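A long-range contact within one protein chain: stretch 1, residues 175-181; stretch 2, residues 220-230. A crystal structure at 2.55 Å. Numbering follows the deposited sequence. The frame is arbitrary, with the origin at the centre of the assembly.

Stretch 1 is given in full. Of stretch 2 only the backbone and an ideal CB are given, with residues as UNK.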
ATOM      1  N   GLU A 175     -31.981  -2.387  10.647  1.00 27.35           N
ATOM      2  CA  GLU A 175     -32.454  -1.297  11.507  1.00 28.18           C
ATOM      3  C   GLU A 175     -32.057   0.107  11.042  1.00 27.68           C
ATOM      4  O   GLU A 175     -31.443   0.270   9.990  1.00 27.54           O
ATOM      5  CB  GLU A 175     -32.059  -1.526  12.963  1.00 30.16           C
ATOM      6  CG  GLU A 175     -33.127  -2.266  13.779  1.00 32.33           C
ATOM      7  CD  GLU A 175     -34.437  -1.465  13.905  1.00 33.89           C
ATOM      8  OE1 GLU A 175     -34.364  -0.227  14.103  1.00 34.29           O
ATOM      9  OE2 GLU A 175     -35.537  -2.077  13.859  1.00 34.21           O
ATOM     10  N   VAL A 176     -32.447   1.109  11.828  1.00 27.63           N
ATOM     11  CA  VAL A 176     -32.305   2.521  11.475  1.00 27.90           C
ATOM     12  C   VAL A 176     -30.845   2.986  11.303  1.00 28.06           C
ATOM     13  O   VAL A 176     -30.529   3.734  10.383  1.00 27.92           O
ATOM     14  CB  VAL A 176     -33.033   3.423  12.514  1.00 20.80           C
ATOM     15  CG1 VAL A 176     -32.754   4.919  12.230  1.00 20.81           C
ATOM     16  CG2 VAL A 176     -34.533   3.129  12.520  1.00 20.83           C
ATOM     17  N   MET A 177     -29.965   2.535  12.189  1.00 28.23           N
ATOM     18  CA  MET A 177     -28.539   2.810  12.077  1.00 28.34           C
ATOM     19  C   MET A 177     -27.851   1.879  11.075  1.00 28.17           C
ATOM     20  O   MET A 177     -28.170   0.694  10.985  1.00 28.36           O
ATOM     21  CB  MET A 177     -27.883   2.686  13.448  1.00 28.80           C
ATOM     22  CG  MET A 177     -26.474   3.269  13.485  1.00 29.13           C
ATOM     23  SD  MET A 177     -25.637   2.957  15.047  1.00 38.90           S
ATOM     24  CE  MET A 177     -23.949   2.789  14.521  1.00 35.12           C
ATOM     25  N   PRO A 178     -26.898   2.419  10.302  1.00 27.95           N
ATOM     26  CA  PRO A 178     -26.177   1.554   9.365  1.00 27.86           C
ATOM     27  C   PRO A 178     -25.400   0.439  10.053  1.00 27.69           C
ATOM     28  O   PRO A 178     -24.656   0.706  11.002  1.00 27.95           O
ATOM     29  CB  PRO A 178     -25.207   2.528   8.668  1.00 27.42           C
ATOM     30  CG  PRO A 178     -25.189   3.753   9.508  1.00 27.25           C
ATOM     31  CD  PRO A 178     -26.528   3.836  10.141  1.00 27.58           C
ATOM     32  N   GLY A 179     -25.545  -0.782   9.542  1.00 27.20           N
ATOM     33  CA  GLY A 179     -24.934  -1.945  10.145  1.00 27.33           C
ATOM     34  C   GLY A 179     -25.665  -2.412  11.384  1.00 27.66           C
ATOM     35  O   GLY A 179     -25.156  -3.289  12.097  1.00 27.49           O
ATOM     36  N   GLN A 180     -26.854  -1.850  11.626  1.00 28.06           N
ATOM     37  CA  GLN A 180     -27.684  -2.259  12.752  1.00 28.92           C
ATOM     38  C   GLN A 180     -28.800  -3.142  12.255  1.00 29.46           C
ATOM     39  O   GLN A 180     -29.454  -2.846  11.244  1.00 29.63           O
ATOM     40  CB  GLN A 180     -28.255  -1.038  13.475  1.00 29.54           C
ATOM     41  CG  GLN A 180     -28.682  -1.275  14.928  1.00 30.07           C
ATOM     42  CD  GLN A 180     -29.092   0.007  15.637  1.00 30.83           C
ATOM     43  OE1 GLN A 180     -30.112   0.629  15.310  1.00 31.20           O
ATOM     44  NE2 GLN A 180     -28.292   0.412  16.621  1.00 31.11           N
ATOM     45  N   TRP A 181     -29.020  -4.222  13.006  1.00 29.48           N
ATOM     46  CA  TRP A 181     -29.948  -5.262  12.601  1.00 29.73           C
ATOM     47  C   TRP A 181     -30.777  -5.750  13.778  1.00 31.06           C
ATOM     48  O   TRP A 181     -30.450  -5.484  14.952  1.00 30.35           O
ATOM     49  CB  TRP A 181     -29.181  -6.437  11.991  1.00 28.59           C
ATOM     50  CG  TRP A 181     -28.488  -6.128  10.701  1.00 27.47           C
ATOM     51  CD1 TRP A 181     -27.248  -5.584  10.555  1.00 26.87           C
ATOM     52  CD2 TRP A 181     -28.992  -6.338   9.379  1.00 27.16           C
ATOM     53  NE1 TRP A 181     -26.941  -5.447   9.223  1.00 26.52           N
ATOM     54  CE2 TRP A 181     -27.996  -5.907   8.480  1.00 26.95           C
ATOM     55  CE3 TRP A 181     -30.182  -6.857   8.865  1.00 27.16           C
ATOM     56  CZ2 TRP A 181     -28.156  -5.977   7.100  1.00 27.06           C
ATOM     57  CZ3 TRP A 181     -30.335  -6.926   7.487  1.00 27.11           C
ATOM     58  CH2 TRP A 181     -29.327  -6.494   6.625  1.00 26.96           C
ATOM     59  N   UNK A 220     -25.900   2.063  23.028  1.00 29.71           N
ATOM     60  CA  UNK A 220     -25.626   3.260  22.249  1.00 30.38           C
ATOM     61  C   UNK A 220     -24.205   3.224  21.657  1.00 31.23           C
ATOM     62  O   UNK A 220     -23.322   3.954  22.104  1.00 32.12           O
ATOM     63  CB  UNK A 220     -25.809   4.505  23.120  1.00 30.38           C
ATOM     64  N   UNK A 221     -23.992   2.399  20.624  1.00 30.65           N
ATOM     65  CA  UNK A 221     -22.672   2.166  20.028  1.00 30.98           C
ATOM     66  C   UNK A 221     -22.021   3.444  19.458  1.00 31.87           C
ATOM     67  O   UNK A 221     -20.803   3.608  19.559  1.00 31.35           O
ATOM     68  CB  UNK A 221     -22.796   1.122  18.917  1.00 30.98           C
ATOM     69  N   UNK A 222     -22.819   4.346  18.892  1.00 33.61           N
ATOM     70  CA  UNK A 222     -22.293   5.653  18.494  1.00 35.70           C
ATOM     71  C   UNK A 222     -23.065   6.757  19.217  1.00 37.84           C
ATOM     72  O   UNK A 222     -24.301   6.791  19.180  1.00 38.31           O
ATOM     73  CB  UNK A 222     -22.382   5.838  16.978  1.00 35.70           C
ATOM     74  N   UNK A 223     -22.343   7.694  19.829  1.00 39.41           N
ATOM     75  CA  UNK A 223     -23.013   8.775  20.551  1.00 41.54           C
ATOM     76  C   UNK A 223     -23.675   9.766  19.588  1.00 41.39           C
ATOM     77  O   UNK A 223     -23.255   9.911  18.436  1.00 40.83           O
ATOM     78  CB  UNK A 223     -22.014   9.506  21.450  1.00 41.54           C
ATOM     79  N   UNK A 224     -24.743  10.406  20.046  1.00 41.72           N
ATOM     80  CA  UNK A 224     -25.442  11.351  19.206  1.00 42.26           C
ATOM     81  C   UNK A 224     -26.819  10.929  18.741  1.00 42.85           C
ATOM     82  O   UNK A 224     -27.523  10.189  19.421  1.00 42.43           O
ATOM     83  CB  UNK A 224     -24.581  11.649  17.977  1.00 42.26           C
ATOM     84  N   UNK A 225     -27.174  11.345  17.537  1.00 43.98           N
ATOM     85  CA  UNK A 225     -28.514  11.096  17.035  1.00 45.33           C
ATOM     86  C   UNK A 225     -28.613   9.733  16.380  1.00 44.29           C
ATOM     87  O   UNK A 225     -29.678   9.340  15.904  1.00 45.34           O
ATOM     88  CB  UNK A 225     -28.923  12.187  16.043  1.00 45.33           C
ATOM     89  N   UNK A 226     -27.489   9.024  16.339  1.00 41.53           N
ATOM     90  CA  UNK A 226     -27.466   7.649  15.845  1.00 38.11           C
ATOM     91  C   UNK A 226     -28.264   6.725  16.771  1.00 36.52           C
ATOM     92  O   UNK A 226     -28.187   6.809  17.994  1.00 36.35           O
ATOM     93  CB  UNK A 226     -26.024   7.154  15.716  1.00 38.11           C
ATOM     94  N   UNK A 227     -29.023   5.827  16.163  1.00 35.60           N
ATOM     95  CA  UNK A 227     -29.966   4.997  16.899  1.00 34.87           C
ATOM     96  C   UNK A 227     -29.342   4.043  17.908  1.00 33.03           C
ATOM     97  O   UNK A 227     -28.339   3.379  17.634  1.00 32.72           O
ATOM     98  CB  UNK A 227     -30.796   4.184  15.903  1.00 34.87           C
ATOM     99  N   UNK A 228     -29.993   3.937  19.059  1.00 31.82           N
ATOM    100  CA  UNK A 228     -29.605   2.965  20.062  1.00 30.57           C
ATOM    101  C   UNK A 228     -30.050   1.553  19.708  1.00 29.48           C
ATOM    102  O   UNK A 228     -30.874   1.347  18.805  1.00 29.51           O
ATOM    103  CB  UNK A 228     -30.181   3.364  21.422  1.00 30.57           C
ATOM    104  N   UNK A 229     -29.464   0.570  20.385  1.00 28.24           N
ATOM    105  CA  UNK A 229     -29.850  -0.816  20.179  1.00 26.65           C
ATOM    106  C   UNK A 229     -30.672  -1.313  21.368  1.00 25.88           C
ATOM    107  O   UNK A 229     -30.195  -1.302  22.513  1.00 26.41           O
ATOM    108  CB  UNK A 229     -28.614  -1.694  19.973  1.00 26.65           C
ATOM    109  N   UNK A 230     -31.915  -1.717  21.110  1.00 24.38           N
ATOM    110  CA  UNK A 230     -32.755  -2.232  22.181  1.00 23.58           C
ATOM    111  C   UNK A 230     -33.074  -3.723  22.112  1.00 22.41           C
ATOM    112  O   UNK A 230     -32.659  -4.406  21.168  1.00 20.90           O
ATOM    113  CB  UNK A 230     -34.070  -1.450  22.193  1.00 23.58           C
TER

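Stretch 1 folds back through a type II turn from Met 177 to Gln 180 and offers stretch 2 the outstretched chain of Met 177, the amide of Gln 180, the carboxylate of Glu 175 and the small flank of Val 176.

Position 220 points its CA-to-CB bond away, with nothing of stretch 1 in reach, so almost any residue would do. It is Lys 220, whose chain serves its own stretch: NZ donates to the carbonyl O of 224 at 2.8 Å and to that of 226 at a very short 2.4 Å.

At 221 the bond points toward stretch 1, the ideal CB 4.8 Å from Met 177 CE. A phi of -60° admits proline among other compact apolar residues. Pro 221 is found, its CG 4.1 Å from Met 177 SD.

Position 222 has extended angles (-121/131) and an ideal CB 4.2 Å from Met 177 CE. Valine, isoleucine or leucine could meet that methyl. Val 222 does so closely, CG2 lying 3.4 Å from Met 177 CE.

Positions 223 to 225 lie out of reach, and stretch 1 sets no demand on them. At 224, however, angles of 110/-146 would jam a CB against the preceding carbonyl O, which calls for glycine. The residues are Lys 223, Gly 224 and Asp 225.

At 226 the bond runs sideways, the ideal CB 4.3 Å from Met 177 SD. A long apolar or aromatic side chain could extend from here to Pro 178. Trp 226 takes this route: its CZ3 reaches 4.1 Å from Pro 178 CD, with the ring oblique to the proline.

Position 227 meets stretch 1 most extensively. Its ideal CB points toward stretch 1, 3.7 Å from Gln 180 OE1 and 4.1 Å from the CB atoms of both Met 177 and Val 176. A short polar side chain with a donor, such as Asn, Ser or Thr, would suit; a small apolar one is possible. Asn 227 brings ND2 to 3.4 Å from Val 176 CB and donates from ND2 to a water at 3.2 Å, which also lies 2.8 Å from Glu 175 OE1 and 2.5 Å from Gln 180 OE1, within hydrogen-bonding reach of both. The backbone contributes an acceptor: Gln 180 NE2 donates to Asn 227 O at 3.1 Å.

At 228 the bond points away, so stretch 1 gives no reason to prefer one residue. Gly 228 is found.

At 229 a sideways ideal CB lies 4.0 Å from Gln 180 NE2, where a small side chain suffices. Ala 229 packs its methyl beside that amide. Position 230 is out of reach and is Gly 230.

Stretch 2 (220-230) KPVKGDWNGAG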
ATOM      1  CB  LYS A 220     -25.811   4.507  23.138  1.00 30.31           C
ATOM      2  CG  LYS A 220     -25.875   5.858  22.414  1.00 29.78           C
ATOM      3  CD  LYS A 220     -27.248   6.101  21.802  1.00 29.15           C
ATOM      4  CE  LYS A 220     -27.392   7.539  21.288  1.00 28.55           C
ATOM      5  NZ  LYS A 220     -28.445   7.683  20.232  1.00 28.06           N
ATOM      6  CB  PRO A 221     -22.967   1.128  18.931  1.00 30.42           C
ATOM      7  CG  PRO A 221     -24.396   1.289  18.631  1.00 29.93           C
ATOM      8  CD  PRO A 221     -25.041   1.641  19.929  1.00 30.09           C
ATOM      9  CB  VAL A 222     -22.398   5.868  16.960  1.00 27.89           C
ATOM     10  CG1 VAL A 222     -21.815   7.217  16.559  1.00 27.38           C
ATOM     11  CG2 VAL A 222     -21.698   4.741  16.199  1.00 27.90           C
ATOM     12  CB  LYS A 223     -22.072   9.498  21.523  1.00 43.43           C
ATOM     13  CG  LYS A 223     -21.288  10.634  20.861  1.00 45.15           C
ATOM     14  CD  LYS A 223     -19.855  10.778  21.386  1.00 46.30           C
ATOM     15  CE  LYS A 223     -19.079  11.828  20.563  1.00 46.88           C
ATOM     16  NZ  LYS A 223     -17.745  12.140  21.159  1.00 47.20           N
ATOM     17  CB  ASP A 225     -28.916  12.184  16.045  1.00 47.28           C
ATOM     18  CG  ASP A 225     -29.275  13.482  16.740  1.00 49.06           C
ATOM     19  OD1 ASP A 225     -29.707  13.425  17.919  1.00 49.59           O
ATOM     20  OD2 ASP A 225     -29.171  14.551  16.095  1.00 49.71           O
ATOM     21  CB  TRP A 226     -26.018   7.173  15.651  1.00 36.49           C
ATOM     22  CG  TRP A 226     -25.254   8.122  14.774  1.00 34.74           C
ATOM     23  CD1 TRP A 226     -24.434   9.140  15.171  1.00 34.05           C
ATOM     24  CD2 TRP A 226     -25.280   8.165  13.346  1.00 33.44           C
ATOM     25  NE1 TRP A 226     -23.938   9.806  14.070  1.00 33.41           N
ATOM     26  CE2 TRP A 226     -24.442   9.222  12.939  1.00 32.98           C
ATOM     27  CE3 TRP A 226     -25.923   7.408  12.375  1.00 32.86           C
ATOM     28  CZ2 TRP A 226     -24.239   9.536  11.606  1.00 32.27           C
ATOM     29  CZ3 TRP A 226     -25.716   7.726  11.046  1.00 32.56           C
ATOM     30  CH2 TRP A 226     -24.882   8.776  10.676  1.00 32.29           C
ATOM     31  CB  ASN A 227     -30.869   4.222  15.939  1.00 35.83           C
ATOM     32  CG  ASN A 227     -32.281   4.764  15.910  1.00 36.93           C
ATOM     33  OD1 ASN A 227     -32.501   5.984  15.907  1.00 37.30           O
ATOM     34  ND2 ASN A 227     -33.250   3.862  15.853  1.00 37.37           N
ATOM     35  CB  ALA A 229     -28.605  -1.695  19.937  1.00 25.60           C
TER
HETATM   36  O   HOH W   1     -32.547   0.777  15.919  1.00 25.85           O
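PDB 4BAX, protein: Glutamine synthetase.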